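Local coordinates for protein mediator of RNA polymerase II transcription subunit 18 (Schizosaccharomyces pombe, PDB 3C0T) that serves as a subunit of the Mediator complex, the coactivator that conveys signals from gene-specific regulatory proteins to the RNA polymerase II transcription machinery, at residues P52-S60 and T76-N85. Residues are numbered along the deposited sequence; the frame is centred on the assembly and turned at random.
Sequences PDSWLRLCS and TQWSMYLEGN
Ser60 CB sits over one face of the Trp78 indole, 3.6 Å from the centroid of the six-membered ring (CH-pi), while Leu58 CB comes obliquely to within 3.5 Å of Trp78 CE3. Trp78 CG stands beside the backbone N (chi1 -68°), which lays the ring over Leu58 to Ser60. The Tyr81 ring turns an edge to Arg57 O and also meets Trp36 of strand 27-41. The guanidinium of Arg57 has Pro52 CB at its edge and Glu83 OE1 oblique to it, 3.8 Å from NE, a long salt bridge of charges alone. These are neighbouring strands of the curled antiparallel sheet of Med18, a CYTH-clan family, between 27-41 and 95-104; Arg57–Tyr81 and Cys59–Ser79 are hydrogen-bonded pairs, and Arg57 N reaches Tyr81 O at 2.9 Å. On the sheet face that carries Trp78, the Leu58 and Met80 side chains lie side by side, Leu58 CD1 3.3 Å from Met80 CG. One water accepts from Arg57 NE and Glu83 N, and Arg57 NH2 donates to Pro52 O at 3.1 Å from above the carbonyl plane. Both terminal nitrogens of Arg57 also bond the backbone of another protein's chain. A leucine in its place would probably cost that backbone these two donors and leave Glu83 OE1 its weak, long ion pair with Arg97.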
ATOM      1  N   PRO A  52       0.991  14.214   7.601  1.00 72.09           N
ATOM      2  CA  PRO A  52       0.650  12.792   7.498  1.00 68.47           C
ATOM      3  C   PRO A  52       1.772  11.782   7.743  1.00 64.30           C
ATOM      4  O   PRO A  52       1.498  10.616   8.028  1.00 63.26           O
ATOM      5  CB  PRO A  52       0.036  12.678   6.098  1.00 69.13           C
ATOM      6  CG  PRO A  52       0.589  13.857   5.364  1.00 71.14           C
ATOM      7  CD  PRO A  52       0.554  14.938   6.396  1.00 70.74           C
ATOM      8  N   ASP A  53       3.024  12.213   7.652  1.00 61.13           N
ATOM      9  CA  ASP A  53       4.136  11.298   7.894  1.00 59.19           C
ATOM     10  C   ASP A  53       4.231  10.921   9.370  1.00 57.92           C
ATOM     11  O   ASP A  53       5.065  10.100   9.759  1.00 57.43           O
ATOM     12  CB  ASP A  53       5.467  11.912   7.449  1.00 60.69           C
ATOM     13  CG  ASP A  53       5.783  13.219   8.162  1.00 63.17           C
ATOM     14  OD1 ASP A  53       6.925  13.701   8.026  1.00 65.60           O
ATOM     15  OD2 ASP A  53       4.896  13.771   8.847  1.00 64.21           O
ATOM     16  N   SER A  54       3.383  11.533  10.190  1.00 55.75           N
ATOM     17  CA  SER A  54       3.369  11.249  11.624  1.00 54.20           C
ATOM     18  C   SER A  54       2.072  10.535  12.005  1.00 51.47           C
ATOM     19  O   SER A  54       1.833  10.257  13.179  1.00 51.34           O
ATOM     20  CB  SER A  54       3.495  12.546  12.431  1.00 52.92           C
ATOM     21  OG  SER A  54       2.309  13.322  12.331  1.00 55.40           O
ATOM     22  N   TRP A  55       1.237  10.249  11.011  1.00 49.52           N
ATOM     23  CA  TRP A  55      -0.027   9.559  11.257  1.00 47.42           C
ATOM     24  C   TRP A  55       0.214   8.058  11.394  1.00 46.80           C
ATOM     25  O   TRP A  55       1.087   7.486  10.728  1.00 45.66           O
ATOM     26  CB  TRP A  55      -1.012   9.833  10.119  1.00 45.55           C
ATOM     27  CG  TRP A  55      -1.373  11.290   9.971  1.00 49.20           C
ATOM     28  CD1 TRP A  55      -0.794  12.357  10.616  1.00 48.19           C
ATOM     29  CD2 TRP A  55      -2.390  11.843   9.122  1.00 48.91           C
ATOM     30  NE1 TRP A  55      -1.388  13.530  10.217  1.00 48.48           N
ATOM     31  CE2 TRP A  55      -2.368  13.250   9.303  1.00 48.93           C
ATOM     32  CE3 TRP A  55      -3.315  11.290   8.224  1.00 49.09           C
ATOM     33  CZ2 TRP A  55      -3.240  14.112   8.620  1.00 49.04           C
ATOM     34  CZ3 TRP A  55      -4.187  12.146   7.542  1.00 51.03           C
ATOM     35  CH2 TRP A  55      -4.140  13.544   7.746  1.00 51.75           C
ATOM     36  N   LEU A  56      -0.556   7.433  12.279  1.00 46.57           N
ATOM     37  CA  LEU A  56      -0.461   6.002  12.538  1.00 47.02           C
ATOM     38  C   LEU A  56      -1.341   5.262  11.546  1.00 46.74           C
ATOM     39  O   LEU A  56      -2.547   5.507  11.464  1.00 45.61           O
ATOM     40  CB  LEU A  56      -0.915   5.702  13.972  1.00 48.82           C
ATOM     41  CG  LEU A  56       0.149   5.488  15.059  1.00 52.57           C
ATOM     42  CD1 LEU A  56       1.498   6.017  14.629  1.00 52.65           C
ATOM     43  CD2 LEU A  56      -0.312   6.167  16.338  1.00 53.02           C
ATOM     44  N   ARG A  57      -0.730   4.355  10.797  1.00 46.05           N
ATOM     45  CA  ARG A  57      -1.438   3.579   9.789  1.00 46.24           C
ATOM     46  C   ARG A  57      -1.518   2.130  10.248  1.00 46.61           C
ATOM     47  O   ARG A  57      -0.514   1.421  10.279  1.00 46.95           O
ATOM     48  CB  ARG A  57      -0.689   3.715   8.460  1.00 45.58           C
ATOM     49  CG  ARG A  57      -0.581   5.175   8.034  1.00 43.56           C
ATOM     50  CD  ARG A  57       0.468   5.454   6.959  1.00 45.26           C
ATOM     51  NE  ARG A  57       0.575   6.897   6.746  1.00 45.06           N
ATOM     52  CZ  ARG A  57      -0.346   7.627   6.123  1.00 44.49           C
ATOM     53  NH1 ARG A  57      -1.430   7.047   5.634  1.00 42.93           N
ATOM     54  NH2 ARG A  57      -0.216   8.944   6.034  1.00 45.14           N
ATOM     55  N   LEU A  58      -2.719   1.704  10.625  1.00 46.70           N
ATOM     56  CA  LEU A  58      -2.931   0.353  11.120  1.00 46.50           C
ATOM     57  C   LEU A  58      -3.418  -0.595  10.045  1.00 46.85           C
ATOM     58  O   LEU A  58      -4.371  -0.304   9.321  1.00 46.60           O
ATOM     59  CB  LEU A  58      -3.926   0.377  12.282  1.00 48.84           C
ATOM     60  CG  LEU A  58      -3.446   0.824  13.676  1.00 49.33           C
ATOM     61  CD1 LEU A  58      -2.189   1.644  13.599  1.00 47.08           C
ATOM     62  CD2 LEU A  58      -4.562   1.632  14.329  1.00 52.01           C
ATOM     63  N   CYS A  59      -2.759  -1.742   9.947  1.00 46.28           N
ATOM     64  CA  CYS A  59      -3.123  -2.722   8.946  1.00 45.48           C
ATOM     65  C   CYS A  59      -3.468  -4.070   9.547  1.00 45.63           C
ATOM     66  O   CYS A  59      -2.710  -4.632  10.337  1.00 43.51           O
ATOM     67  CB  CYS A  59      -1.992  -2.901   7.934  1.00 44.16           C
ATOM     68  SG  CYS A  59      -2.353  -4.172   6.702  1.00 45.93           S
ATOM     69  N   SER A  60      -4.631  -4.577   9.163  1.00 45.10           N
ATOM     70  CA  SER A  60      -5.084  -5.871   9.624  1.00 47.13           C
ATOM     71  C   SER A  60      -5.313  -6.750   8.405  1.00 49.08           C
ATOM     72  O   SER A  60      -5.939  -6.327   7.429  1.00 47.74           O
ATOM     73  CB  SER A  60      -6.390  -5.736  10.401  1.00 47.91           C
ATOM     74  OG  SER A  60      -6.975  -7.010  10.591  1.00 48.44           O
ATOM     75  N   THR A  76      -7.996  -9.428  16.187  1.00 87.58           N
ATOM     76  CA  THR A  76      -6.951  -9.357  15.166  1.00 85.34           C
ATOM     77  C   THR A  76      -5.637  -8.784  15.653  1.00 82.76           C
ATOM     78  O   THR A  76      -5.552  -8.129  16.696  1.00 82.73           O
ATOM     79  CB  THR A  76      -7.357  -8.475  13.957  1.00 86.65           C
ATOM     80  OG1 THR A  76      -8.720  -8.722  13.603  1.00 89.41           O
ATOM     81  CG2 THR A  76      -6.467  -8.792  12.753  1.00 86.12           C
ATOM     82  N   GLN A  77      -4.610  -9.044  14.857  1.00 79.25           N
ATOM     83  CA  GLN A  77      -3.284  -8.538  15.117  1.00 74.81           C
ATOM     84  C   GLN A  77      -3.166  -7.385  14.128  1.00 70.69           C
ATOM     85  O   GLN A  77      -3.511  -7.530  12.953  1.00 70.49           O
ATOM     86  CB  GLN A  77      -2.239  -9.613  14.813  1.00 76.08           C
ATOM     87  CG  GLN A  77      -0.818  -9.215  15.177  1.00 79.78           C
ATOM     88  CD  GLN A  77       0.159 -10.372  15.076  1.00 81.03           C
ATOM     89  OE1 GLN A  77       1.325 -10.243  15.446  1.00 82.74           O
ATOM     90  NE2 GLN A  77      -0.314 -11.509  14.572  1.00 81.70           N
ATOM     91  N   TRP A  78      -2.715  -6.235  14.606  1.00 65.62           N
ATOM     92  CA  TRP A  78      -2.560  -5.078  13.744  1.00 61.28           C
ATOM     93  C   TRP A  78      -1.105  -4.723  13.574  1.00 59.14           C
ATOM     94  O   TRP A  78      -0.330  -4.792  14.519  1.00 60.13           O
ATOM     95  CB  TRP A  78      -3.255  -3.848  14.331  1.00 60.15           C
ATOM     96  CG  TRP A  78      -4.738  -3.910  14.373  1.00 57.90           C
ATOM     97  CD1 TRP A  78      -5.510  -4.459  15.354  1.00 56.66           C
ATOM     98  CD2 TRP A  78      -5.640  -3.387  13.395  1.00 56.77           C
ATOM     99  NE1 TRP A  78      -6.841  -4.306  15.050  1.00 56.40           N
ATOM    100  CE2 TRP A  78      -6.949  -3.649  13.852  1.00 57.45           C
ATOM    101  CE3 TRP A  78      -5.468  -2.717  12.176  1.00 55.12           C
ATOM    102  CZ2 TRP A  78      -8.085  -3.266  13.129  1.00 55.27           C
ATOM    103  CZ3 TRP A  78      -6.595  -2.339  11.459  1.00 53.54           C
ATOM    104  CH2 TRP A  78      -7.888  -2.613  11.940  1.00 55.39           C
ATOM    105  N   SER A  79      -0.730  -4.359  12.359  1.00 56.94           N
ATOM    106  CA  SER A  79       0.624  -3.912  12.115  1.00 53.70           C
ATOM    107  C   SER A  79       0.451  -2.401  12.146  1.00 53.59           C
ATOM    108  O   SER A  79      -0.520  -1.862  11.608  1.00 52.80           O
ATOM    109  CB  SER A  79       1.122  -4.378  10.755  1.00 54.38           C
ATOM    110  OG  SER A  79       1.515  -5.736  10.816  1.00 57.09           O
ATOM    111  N   MET A  80       1.372  -1.717  12.802  1.00 53.02           N
ATOM    112  CA  MET A  80       1.282  -0.275  12.925  1.00 53.93           C
ATOM    113  C   MET A  80       2.412   0.377  12.143  1.00 52.96           C
ATOM    114  O   MET A  80       3.585   0.095  12.377  1.00 53.72           O
ATOM    115  CB  MET A  80       1.344   0.087  14.401  1.00 55.25           C
ATOM    116  CG  MET A  80       0.915   1.484  14.738  1.00 61.47           C
ATOM    117  SD  MET A  80       0.548   1.558  16.506  1.00 68.31           S
ATOM    118  CE  MET A  80       2.168   1.309  17.185  1.00 63.68           C
ATOM    119  N   TYR A  81       2.055   1.249  11.209  1.00 51.75           N
ATOM    120  CA  TYR A  81       3.061   1.898  10.391  1.00 51.57           C
ATOM    121  C   TYR A  81       3.172   3.408  10.503  1.00 51.67           C
ATOM    122  O   TYR A  81       2.200   4.115  10.773  1.00 52.42           O
ATOM    123  CB  TYR A  81       2.838   1.575   8.913  1.00 51.07           C
ATOM    124  CG  TYR A  81       3.032   0.131   8.511  1.00 51.83           C
ATOM    125  CD1 TYR A  81       2.031  -0.816   8.724  1.00 50.44           C
ATOM    126  CD2 TYR A  81       4.202  -0.277   7.870  1.00 52.12           C
ATOM    127  CE1 TYR A  81       2.188  -2.134   8.301  1.00 51.41           C
ATOM    128  CE2 TYR A  81       4.372  -1.594   7.444  1.00 51.40           C
ATOM    129  CZ  TYR A  81       3.362  -2.515   7.660  1.00 52.60           C
ATOM    130  OH  TYR A  81       3.523  -3.819   7.230  1.00 54.35           O
ATOM    131  N   LEU A  82       4.388   3.882  10.272  1.00 52.57           N
ATOM    132  CA  LEU A  82       4.701   5.302  10.241  1.00 53.89           C
ATOM    133  C   LEU A  82       5.419   5.438   8.904  1.00 53.69           C
ATOM    134  O   LEU A  82       6.539   4.945   8.735  1.00 55.23           O
ATOM    135  CB  LEU A  82       5.631   5.707  11.389  1.00 53.36           C
ATOM    136  CG  LEU A  82       4.959   5.974  12.739  1.00 56.31           C
ATOM    137  CD1 LEU A  82       6.023   6.386  13.750  1.00 56.25           C
ATOM    138  CD2 LEU A  82       3.910   7.079  12.594  1.00 55.24           C
ATOM    139  N   GLU A  83       4.767   6.080   7.944  1.00 52.96           N
ATOM    140  CA  GLU A  83       5.366   6.239   6.627  1.00 53.59           C
ATOM    141  C   GLU A  83       5.735   7.691   6.369  1.00 53.26           C
ATOM    142  O   GLU A  83       4.888   8.580   6.423  1.00 51.59           O
ATOM    143  CB  GLU A  83       4.400   5.717   5.556  1.00 51.86           C
ATOM    144  CG  GLU A  83       3.840   4.334   5.909  1.00 54.68           C
ATOM    145  CD  GLU A  83       2.893   3.772   4.866  1.00 55.20           C
ATOM    146  OE1 GLU A  83       2.182   4.560   4.206  1.00 55.61           O
ATOM    147  OE2 GLU A  83       2.848   2.529   4.721  1.00 56.61           O
ATOM    148  N   GLY A  84       7.016   7.921   6.107  1.00 53.95           N
ATOM    149  CA  GLY A  84       7.483   9.265   5.842  1.00 55.99           C
ATOM    150  C   GLY A  84       7.310   9.635   4.384  1.00 57.33           C
ATOM    151  O   GLY A  84       6.849   8.826   3.576  1.00 57.75           O
ATOM    152  N   ASN A  85       7.669  10.870   4.050  1.00 57.84           N
ATOM    153  CA  ASN A  85       7.576  11.352   2.679  1.00 57.62           C
ATOM    154  C   ASN A  85       8.781  10.796   1.932  1.00 57.29           C
ATOM    155  O   ASN A  85       9.852  10.628   2.522  1.00 57.48           O
ATOM    156  CB  ASN A  85       7.604  12.880   2.670  1.00 58.13           C
ATOM    157  CG  ASN A  85       6.484  13.491   3.504  1.00 60.10           C
ATOM    158  OD1 ASN A  85       6.627  14.586   4.036  1.00 61.53           O
ATOM    159  ND2 ASN A  85       5.364  12.786   3.615  1.00 59.97           N
TER
HETATM  160  O   HOH W   1       2.552   7.842   8.575  1.00 47.92           O